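Local coordinates for hypothetical protein AF2198 (Archaeoglobus fulgidus, PDB 1OI0) that is an archaeal JAB1/MPN-domain protein that binds a zinc ion and is probably a metallopeptidase, at residues V65-P79 / L86-Y99. Residues are numbered along the deposited sequence; the frame is centred on the assembly and turned at random.
Sequences VFGTVHSHPSPSCRP and LFTRFGKYHIIVCY. With ZN (zinc ion), chain E; 144 (tris-hydroxymethyl-methyl-ammonium), chain F.
Ile-96 touches both zinc-binding histidines of the JAB1/MPN fold: it lies under the His-72 ring and alongside His-70. Its CG2 sits over one face of the His-72 ring, 3.7 Å from the centroid and 14° off the ring normal, a CH-pi contact. Its CG1 approaches CE1 of His-70. Ile-96 CG2 is anti to the backbone N while CG1 lies beside it (chi1 -66°), which sends one branch to each histidine. CD1 runs on to Pro-79.

NE2 of His-70 and NE2 of His-72 bind the zinc at 2.2 and 2.1 Å. Asp-83, from helix 81-89, and O2 of the bound tris-hydroxymethyl-methyl-ammonium are also bound to the metal. ND1 of His-72 donates to Ser-76 O at 2.7 Å, nearly in the ring plane. ND1 of His-70 donates to a water, which in turn donates to Ile-95 O and hydrogen-bonds to Thr-68 OG1. With zinc on NE2 and a hydrogen bond on ND1, each ring is held at two points, which limits its rotation.

The histidines stand on strand 64-72, which pairs in parallel with strand 93-98. The two belong to a beta-alpha-beta unit crossing over through helix 81-89. Ile-95 N, Val-97 N and Tyr-99 N bond to the carbonyls of Thr-68, His-70 and His-72 respectively, and the N-H groups of His-70 and His-72 return bonds to Ile-95 O and Val-97 O. On the opposite face, Val-69 CG2 packs on Ile-95 CB at 3.8 Å.

At the start of the pairing, Gly-67 and Gly-91 let the chains approach to 3.8 Å between their CA atoms. At the far end, the loop after His-72 is tied back by a disulfide, Cys-77 SG to Cys-98 SG at 2.0 Å, with chi3 -97°.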
ATOM      1  N   VAL A  65      -6.609   5.345   9.559  1.00 33.34           N
ATOM      2  CA  VAL A  65      -6.503   4.775   8.220  1.00 29.27           C
ATOM      3  C   VAL A  65      -5.680   5.721   7.356  1.00 28.24           C
ATOM      4  O   VAL A  65      -6.152   6.787   6.963  1.00 28.28           O
ATOM      5  CB  VAL A  65      -7.893   4.586   7.570  1.00 30.07           C
ATOM      6  CG1 VAL A  65      -7.740   4.125   6.123  1.00 26.71           C
ATOM      7  CG2 VAL A  65      -8.696   3.570   8.361  1.00 29.37           C
ATOM      8  N   PHE A  66      -4.447   5.327   7.063  1.00 25.10           N
ATOM      9  CA  PHE A  66      -3.558   6.152   6.263  1.00 23.57           C
ATOM     10  C   PHE A  66      -3.877   6.108   4.777  1.00 22.91           C
ATOM     11  O   PHE A  66      -3.540   7.027   4.035  1.00 22.55           O
ATOM     12  CB  PHE A  66      -2.106   5.725   6.487  1.00 24.55           C
ATOM     13  CG  PHE A  66      -1.658   5.836   7.916  1.00 22.79           C
ATOM     14  CD1 PHE A  66      -1.660   7.068   8.564  1.00 27.66           C
ATOM     15  CD2 PHE A  66      -1.240   4.709   8.616  1.00 28.52           C
ATOM     16  CE1 PHE A  66      -1.249   7.175   9.893  1.00 28.26           C
ATOM     17  CE2 PHE A  66      -0.828   4.806   9.943  1.00 30.42           C
ATOM     18  CZ  PHE A  66      -0.833   6.042  10.583  1.00 30.20           C
ATOM     19  N   GLY A  67      -4.523   5.034   4.341  1.00 22.80           N
ATOM     20  CA  GLY A  67      -4.855   4.924   2.938  1.00 19.80           C
ATOM     21  C   GLY A  67      -5.045   3.487   2.506  1.00 16.62           C
ATOM     22  O   GLY A  67      -5.570   2.667   3.259  1.00 22.43           O
ATOM     23  N   THR A  68      -4.601   3.180   1.293  1.00 19.19           N
ATOM     24  CA  THR A  68      -4.757   1.834   0.765  1.00 17.76           C
ATOM     25  C   THR A  68      -3.474   1.281   0.183  1.00 15.98           C
ATOM     26  O   THR A  68      -2.528   2.010  -0.097  1.00 16.92           O
ATOM     27  CB  THR A  68      -5.795   1.788  -0.373  1.00 19.61           C
ATOM     28  OG1 THR A  68      -5.271   2.473  -1.519  1.00 19.26           O
ATOM     29  CG2 THR A  68      -7.099   2.439   0.059  1.00 22.23           C
ATOM     30  N   VAL A  69      -3.465  -0.032   0.008  1.00 15.69           N
ATOM     31  CA  VAL A  69      -2.347  -0.717  -0.603  1.00 15.81           C
ATOM     32  C   VAL A  69      -2.957  -1.815  -1.460  1.00 15.21           C
ATOM     33  O   VAL A  69      -3.871  -2.506  -1.025  1.00 15.14           O
ATOM     34  CB  VAL A  69      -1.384  -1.343   0.446  1.00 17.49           C
ATOM     35  CG1 VAL A  69      -2.145  -2.227   1.414  1.00 16.68           C
ATOM     36  CG2 VAL A  69      -0.303  -2.149  -0.272  1.00 19.34           C
ATOM     37  N   HIS A  70      -2.496  -1.930  -2.700  1.00 14.65           N
ATOM     38  CA  HIS A  70      -2.989  -2.993  -3.563  1.00 14.05           C
ATOM     39  C   HIS A  70      -1.863  -3.458  -4.462  1.00 14.54           C
ATOM     40  O   HIS A  70      -0.871  -2.748  -4.648  1.00 15.63           O
ATOM     41  CB  HIS A  70      -4.228  -2.561  -4.382  1.00 14.41           C
ATOM     42  CG  HIS A  70      -3.942  -1.656  -5.539  1.00 16.66           C
ATOM     43  ND1 HIS A  70      -3.713  -0.304  -5.401  1.00 14.88           N
ATOM     44  CD2 HIS A  70      -3.934  -1.903  -6.872  1.00 16.75           C
ATOM     45  CE1 HIS A  70      -3.583   0.243  -6.595  1.00 15.10           C
ATOM     46  NE2 HIS A  70      -3.714  -0.705  -7.505  1.00 17.64           N
ATOM     47  N   SER A  71      -1.997  -4.668  -4.988  1.00 15.38           N
ATOM     48  CA  SER A  71      -0.959  -5.224  -5.841  1.00 14.56           C
ATOM     49  C   SER A  71      -1.338  -5.315  -7.315  1.00 14.44           C
ATOM     50  O   SER A  71      -2.516  -5.337  -7.677  1.00 15.68           O
ATOM     51  CB  SER A  71      -0.561  -6.618  -5.338  1.00 17.02           C
ATOM     52  OG  SER A  71      -1.625  -7.542  -5.483  1.00 17.21           O
ATOM     53  N   HIS A  72      -0.305  -5.354  -8.155  1.00 14.42           N
ATOM     54  CA  HIS A  72      -0.447  -5.486  -9.599  1.00 17.12           C
ATOM     55  C   HIS A  72       0.250  -6.782  -9.995  1.00 18.10           C
ATOM     56  O   HIS A  72       1.415  -6.993  -9.660  1.00 18.02           O
ATOM     57  CB  HIS A  72       0.239  -4.328 -10.324  1.00 15.34           C
ATOM     58  CG  HIS A  72      -0.519  -3.041 -10.275  1.00 14.41           C
ATOM     59  ND1 HIS A  72      -0.006  -1.864 -10.776  1.00 16.45           N
ATOM     60  CD2 HIS A  72      -1.754  -2.744  -9.808  1.00 15.71           C
ATOM     61  CE1 HIS A  72      -0.892  -0.898 -10.619  1.00 17.65           C
ATOM     62  NE2 HIS A  72      -1.960  -1.407 -10.034  1.00 18.49           N
ATOM     63  N   PRO A  73      -0.454  -7.669 -10.711  1.00 18.40           N
ATOM     64  CA  PRO A  73       0.121  -8.944 -11.143  1.00 19.36           C
ATOM     65  C   PRO A  73       1.105  -8.768 -12.294  1.00 20.03           C
ATOM     66  O   PRO A  73       1.834  -9.694 -12.653  1.00 19.60           O
ATOM     67  CB  PRO A  73      -1.108  -9.762 -11.524  1.00 17.98           C
ATOM     68  CG  PRO A  73      -2.041  -8.722 -12.039  1.00 19.20           C
ATOM     69  CD  PRO A  73      -1.892  -7.609 -11.026  1.00 17.46           C
ATOM     70  N   SER A  74       1.110  -7.575 -12.878  1.00 22.25           N
ATOM     71  CA  SER A  74       2.038  -7.270 -13.958  1.00 25.56           C
ATOM     72  C   SER A  74       3.222  -6.572 -13.294  1.00 25.30           C
ATOM     73  O   SER A  74       3.124  -6.114 -12.153  1.00 26.79           O
ATOM     74  CB  SER A  74       1.389  -6.349 -14.995  1.00 28.08           C
ATOM     75  OG  SER A  74       1.204  -5.043 -14.480  1.00 33.30           O
ATOM     76  N   PRO A  75       4.358  -6.475 -13.994  1.00 26.39           N
ATOM     77  CA  PRO A  75       5.534  -5.821 -13.412  1.00 26.89           C
ATOM     78  C   PRO A  75       5.522  -4.291 -13.338  1.00 27.49           C
ATOM     79  O   PRO A  75       6.578  -3.662 -13.350  1.00 31.30           O
ATOM     80  CB  PRO A  75       6.676  -6.354 -14.277  1.00 27.84           C
ATOM     81  CG  PRO A  75       6.023  -6.506 -15.614  1.00 28.49           C
ATOM     82  CD  PRO A  75       4.696  -7.138 -15.265  1.00 26.67           C
ATOM     83  N   SER A  76       4.339  -3.690 -13.248  1.00 24.67           N
ATOM     84  CA  SER A  76       4.243  -2.233 -13.174  1.00 24.76           C
ATOM     85  C   SER A  76       3.690  -1.758 -11.837  1.00 24.05           C
ATOM     86  O   SER A  76       2.614  -2.179 -11.414  1.00 25.11           O
ATOM     87  CB  SER A  76       3.356  -1.698 -14.301  1.00 24.88           C
ATOM     88  OG  SER A  76       3.207  -0.290 -14.204  1.00 26.63           O
ATOM     89  N   CYS A  77       4.433  -0.883 -11.166  1.00 23.55           N
ATOM     90  CA  CYS A  77       3.993  -0.349  -9.884  1.00 21.33           C
ATOM     91  C   CYS A  77       3.463   1.068 -10.076  1.00 22.48           C
ATOM     92  O   CYS A  77       3.293   1.816  -9.116  1.00 23.95           O
ATOM     93  CB  CYS A  77       5.153  -0.347  -8.886  1.00 22.22           C
ATOM     94  SG  CYS A  77       5.313  -1.797  -7.783  1.00 24.32           S
ATOM     95  N   ARG A  78       3.201   1.430 -11.329  1.00 19.60           N
ATOM     96  CA  ARG A  78       2.680   2.750 -11.658  1.00 22.19           C
ATOM     97  C   ARG A  78       1.160   2.723 -11.539  1.00 21.46           C
ATOM     98  O   ARG A  78       0.534   1.696 -11.785  1.00 20.83           O
ATOM     99  CB  ARG A  78       3.063   3.124 -13.092  1.00 26.72           C
ATOM    100  CG  ARG A  78       4.553   3.082 -13.377  1.00 31.37           C
ATOM    101  CD  ARG A  78       4.811   3.145 -14.875  1.00 40.97           C
ATOM    102  NE  ARG A  78       6.231   3.042 -15.198  1.00 46.53           N
ATOM    103  CZ  ARG A  78       6.710   2.972 -16.436  1.00 49.97           C
ATOM    104  NH1 ARG A  78       5.880   2.992 -17.471  1.00 51.74           N
ATOM    105  NH2 ARG A  78       8.018   2.886 -16.640  1.00 51.50           N
ATOM    106  N   PRO A  79       0.549   3.849 -11.148  1.00 21.96           N
ATOM    107  CA  PRO A  79      -0.909   3.888 -11.020  1.00 20.85           C
ATOM    108  C   PRO A  79      -1.602   4.164 -12.347  1.00 21.47           C
ATOM    109  O   PRO A  79      -1.045   4.819 -13.231  1.00 21.19           O
ATOM    110  CB  PRO A  79      -1.136   5.007 -10.008  1.00 21.61           C
ATOM    111  CG  PRO A  79      -0.023   5.958 -10.323  1.00 24.16           C
ATOM    112  CD  PRO A  79       1.166   5.053 -10.558  1.00 23.30           C
ATOM    113  N   LEU A  86      -9.290   5.865  -7.012  1.00 18.97           N
ATOM    114  CA  LEU A  86      -9.338   5.153  -5.740  1.00 20.19           C
ATOM    115  C   LEU A  86      -8.612   5.991  -4.683  1.00 20.29           C
ATOM    116  O   LEU A  86      -9.105   6.178  -3.570  1.00 23.62           O
ATOM    117  CB  LEU A  86      -8.645   3.788  -5.863  1.00 17.77           C
ATOM    118  CG  LEU A  86      -8.372   3.077  -4.529  1.00 20.55           C
ATOM    119  CD1 LEU A  86      -9.693   2.655  -3.888  1.00 21.46           C
ATOM    120  CD2 LEU A  86      -7.485   1.862  -4.757  1.00 21.77           C
ATOM    121  N   PHE A  87      -7.446   6.509  -5.055  1.00 21.09           N
ATOM    122  CA  PHE A  87      -6.631   7.312  -4.149  1.00 19.32           C
ATOM    123  C   PHE A  87      -7.358   8.546  -3.614  1.00 22.90           C
ATOM    124  O   PHE A  87      -7.194   8.915  -2.452  1.00 24.67           O
ATOM    125  CB  PHE A  87      -5.345   7.757  -4.852  1.00 21.14           C
ATOM    126  CG  PHE A  87      -4.458   6.623  -5.294  1.00 16.86           C
ATOM    127  CD1 PHE A  87      -4.769   5.302  -4.980  1.00 20.34           C
ATOM    128  CD2 PHE A  87      -3.295   6.882  -6.011  1.00 18.50           C
ATOM    129  CE1 PHE A  87      -3.937   4.259  -5.372  1.00 19.40           C
ATOM    130  CE2 PHE A  87      -2.454   5.842  -6.409  1.00 20.45           C
ATOM    131  CZ  PHE A  87      -2.780   4.528  -6.086  1.00 16.22           C
ATOM    132  N   THR A  88      -8.165   9.178  -4.459  1.00 22.85           N
ATOM    133  CA  THR A  88      -8.885  10.389  -4.069  1.00 23.22           C
ATOM    134  C   THR A  88     -10.083  10.190  -3.146  1.00 26.89           C
ATOM    135  O   THR A  88     -10.497  11.124  -2.460  1.00 25.13           O
ATOM    136  CB  THR A  88      -9.391  11.155  -5.309  1.00 24.91           C
ATOM    137  OG1 THR A  88     -10.368  10.363  -5.995  1.00 32.17           O
ATOM    138  CG2 THR A  88      -8.246  11.454  -6.254  1.00 27.98           C
ATOM    139  N   ARG A  89     -10.644   8.986  -3.123  1.00 24.46           N
ATOM    140  CA  ARG A  89     -11.820   8.719  -2.300  1.00 29.65           C
ATOM    141  C   ARG A  89     -11.603   8.834  -0.796  1.00 29.14           C
ATOM    142  O   ARG A  89     -12.476   9.319  -0.071  1.00 32.39           O
ATOM    143  CB  ARG A  89     -12.394   7.339  -2.629  1.00 29.79           C
ATOM    144  CG  ARG A  89     -12.974   7.231  -4.026  1.00 33.12           C
ATOM    145  CD  ARG A  89     -13.658   5.894  -4.204  1.00 30.48           C
ATOM    146  NE  ARG A  89     -14.042   5.639  -5.587  1.00 28.28           N
ATOM    147  CZ  ARG A  89     -15.209   5.972  -6.128  1.00 20.57           C
ATOM    148  NH1 ARG A  89     -16.146   6.589  -5.415  1.00 23.65           N
ATOM    149  NH2 ARG A  89     -15.439   5.671  -7.393  1.00 21.31           N
ATOM    150  N   PHE A  90     -10.443   8.390  -0.326  1.00 28.73           N
ATOM    151  CA  PHE A  90     -10.133   8.469   1.096  1.00 27.96           C
ATOM    152  C   PHE A  90      -8.683   8.075   1.328  1.00 26.24           C
ATOM    153  O   PHE A  90      -8.090   7.364   0.524  1.00 25.24           O
ATOM    154  CB  PHE A  90     -11.061   7.540   1.893  1.00 28.71           C
ATOM    155  CG  PHE A  90     -10.825   6.077   1.634  1.00 29.12           C
ATOM    156  CD1 PHE A  90      -9.866   5.373   2.356  1.00 30.46           C
ATOM    157  CD2 PHE A  90     -11.543   5.409   0.648  1.00 31.82           C
ATOM    158  CE1 PHE A  90      -9.624   4.028   2.097  1.00 30.10           C
ATOM    159  CE2 PHE A  90     -11.306   4.063   0.382  1.00 26.77           C
ATOM    160  CZ  PHE A  90     -10.348   3.373   1.106  1.00 28.09           C
ATOM    161  N   GLY A  91      -8.114   8.533   2.435  1.00 28.58           N
ATOM    162  CA  GLY A  91      -6.739   8.186   2.733  1.00 25.29           C
ATOM    163  C   GLY A  91      -5.721   9.114   2.104  1.00 26.09           C
ATOM    164  O   GLY A  91      -5.879   9.578   0.974  1.00 24.98           O
ATOM    165  N   LYS A  92      -4.654   9.362   2.850  1.00 24.31           N
ATOM    166  CA  LYS A  92      -3.586  10.243   2.409  1.00 25.81           C
ATOM    167  C   LYS A  92      -2.524   9.518   1.583  1.00 23.86           C
ATOM    168  O   LYS A  92      -1.987  10.075   0.627  1.00 24.75           O
ATOM    169  CB  LYS A  92      -2.918  10.885   3.628  1.00 26.77           C
ATOM    170  CG  LYS A  92      -3.884  11.452   4.653  1.00 35.47           C
ATOM    171  CD  LYS A  92      -3.141  11.972   5.878  1.00 38.77           C
ATOM    172  CE  LYS A  92      -4.103  12.399   6.976  1.00 41.29           C
ATOM    173  NZ  LYS A  92      -4.914  11.258   7.487  1.00 43.09           N
ATOM    174  N   TYR A  93      -2.238   8.269   1.940  1.00 19.71           N
ATOM    175  CA  TYR A  93      -1.204   7.506   1.255  1.00 19.89           C
ATOM    176  C   TYR A  93      -1.707   6.232   0.609  1.00 16.35           C
ATOM    177  O   TYR A  93      -2.577   5.553   1.146  1.00 19.18           O
ATOM    178  CB  TYR A  93      -0.096   7.160   2.242  1.00 22.48           C
ATOM    179  CG  TYR A  93       0.452   8.376   2.942  1.00 25.78           C
ATOM    180  CD1 TYR A  93       1.309   9.252   2.283  1.00 25.38           C
ATOM    181  CD2 TYR A  93       0.078   8.676   4.249  1.00 23.99           C
ATOM    182  CE1 TYR A  93       1.782  10.401   2.907  1.00 26.23           C
ATOM    183  CE2 TYR A  93       0.543   9.822   4.882  1.00 27.37           C
ATOM    184  CZ  TYR A  93       1.395  10.677   4.204  1.00 29.12           C
ATOM    185  OH  TYR A  93       1.864  11.808   4.824  1.00 30.29           O
ATOM    186  N   HIS A  94      -1.137   5.912  -0.545  1.00 18.71           N
ATOM    187  CA  HIS A  94      -1.536   4.716  -1.266  1.00 18.44           C
ATOM    188  C   HIS A  94      -0.349   3.995  -1.876  1.00 15.83           C
ATOM    189  O   HIS A  94       0.366   4.535  -2.715  1.00 19.89           O
ATOM    190  CB  HIS A  94      -2.560   5.084  -2.340  1.00 19.16           C
ATOM    191  CG  HIS A  94      -3.781   5.754  -1.791  1.00 16.19           C
ATOM    192  ND1 HIS A  94      -3.862   7.120  -1.611  1.00 23.33           N
ATOM    193  CD2 HIS A  94      -4.940   5.243  -1.316  1.00 16.87           C
ATOM    194  CE1 HIS A  94      -5.019   7.418  -1.049  1.00 18.26           C
ATOM    195  NE2 HIS A  94      -5.692   6.298  -0.859  1.00 23.08           N
ATOM    196  N   ILE A  95      -0.145   2.759  -1.435  1.00 17.58           N
ATOM    197  CA  ILE A  95       0.962   1.950  -1.919  1.00 16.64           C
ATOM    198  C   ILE A  95       0.538   0.964  -3.001  1.00 13.43           C
ATOM    199  O   ILE A  95      -0.555   0.409  -2.957  1.00 14.76           O
ATOM    200  CB  ILE A  95       1.588   1.136  -0.766  1.00 19.18           C
ATOM    201  CG1 ILE A  95       2.170   2.084   0.282  1.00 20.74           C
ATOM    202  CG2 ILE A  95       2.648   0.177  -1.308  1.00 18.97           C
ATOM    203  CD1 ILE A  95       2.647   1.376   1.535  1.00 20.23           C
ATOM    204  N   ILE A  96       1.406   0.785  -3.984  1.00 15.42           N
ATOM    205  CA  ILE A  96       1.168  -0.199  -5.032  1.00 15.97           C
ATOM    206  C   ILE A  96       2.387  -1.107  -5.025  1.00 17.10           C
ATOM    207  O   ILE A  96       3.524  -0.628  -5.048  1.00 18.05           O
ATOM    208  CB  ILE A  96       1.063   0.422  -6.446  1.00 15.39           C
ATOM    209  CG1 ILE A  96      -0.179   1.309  -6.549  1.00 16.61           C
ATOM    210  CG2 ILE A  96       0.994  -0.695  -7.498  1.00 16.70           C
ATOM    211  CD1 ILE A  96      -0.373   1.912  -7.924  1.00 19.01           C
ATOM    212  N   VAL A  97       2.156  -2.414  -4.953  1.00 17.24           N
ATOM    213  CA  VAL A  97       3.251  -3.372  -4.998  1.00 17.82           C
ATOM    214  C   VAL A  97       3.013  -4.101  -6.309  1.00 19.49           C
ATOM    215  O   VAL A  97       1.876  -4.196  -6.767  1.00 19.06           O
ATOM    216  CB  VAL A  97       3.234  -4.357  -3.795  1.00 17.04           C
ATOM    217  CG1 VAL A  97       3.344  -3.581  -2.494  1.00 16.07           C
ATOM    218  CG2 VAL A  97       1.977  -5.191  -3.806  1.00 19.17           C
ATOM    219  N   CYS A  98       4.073  -4.613  -6.917  1.00 17.12           N
ATOM    220  CA  CYS A  98       3.927  -5.266  -8.209  1.00 19.86           C
ATOM    221  C   CYS A  98       4.812  -6.493  -8.353  1.00 20.78           C
ATOM    222  O   CYS A  98       5.787  -6.664  -7.623  1.00 18.52           O
ATOM    223  CB  CYS A  98       4.265  -4.249  -9.307  1.00 20.43           C
ATOM    224  SG  CYS A  98       5.836  -3.377  -8.963  1.00 25.41           S
ATOM    225  N   TYR A  99       4.453  -7.346  -9.304  1.00 20.31           N
ATOM    226  CA  TYR A  99       5.215  -8.553  -9.591  1.00 21.88           C
ATOM    227  C   TYR A  99       6.656  -8.121  -9.882  1.00 20.36           C
ATOM    228  O   TYR A  99       6.878  -7.092 -10.515  1.00 22.32           O
ATOM    229  CB  TYR A  99       4.623  -9.232 -10.826  1.00 18.03           C
ATOM    230  CG  TYR A  99       5.266 -10.551 -11.163  1.00 19.59           C
ATOM    231  CD1 TYR A  99       4.924 -11.709 -10.469  1.00 19.17           C
ATOM    232  CD2 TYR A  99       6.249 -10.633 -12.149  1.00 22.09           C
ATOM    233  CE1 TYR A  99       5.540 -12.917 -10.743  1.00 20.30           C
ATOM    234  CE2 TYR A  99       6.880 -11.840 -12.432  1.00 20.74           C
ATOM    235  CZ  TYR A  99       6.520 -12.976 -11.724  1.00 18.58           C
ATOM    236  OH  TYR A  99       7.152 -14.170 -11.973  1.00 22.19           O
TER
HETATM  237 ZN    ZN E 201      -3.759  -0.462  -9.702  1.00 17.89          ZN
HETATM  238  C1  144 F 202      -4.164  -0.380 -12.291  1.00 16.54           C
HETATM  239  N   144 F 202      -5.084  -1.493 -12.486  1.00 24.61           N
HETATM  240  C2  144 F 202      -5.843  -1.718 -11.214  1.00 23.64           C
HETATM  241  O2  144 F 202      -5.478  -1.943  -9.932  1.00 19.12           O
HETATM  242  C3  144 F 202      -4.224  -2.666 -12.934  1.00 26.10           C
HETATM  243  O3  144 F 202      -4.969  -3.873 -13.179  1.00 27.90           O
HETATM  244  C4  144 F 202      -6.035  -1.030 -13.522  1.00 25.40           C
HETATM  245  O4  144 F 202      -6.856   0.337 -13.563  1.00 25.13           O
HETATM  246  O   HOH W   1      -3.310   1.413  -3.305  1.00 16.91           O
HETATM  247  O   HOH W   2       8.464  -5.186 -11.327  1.00 31.48           O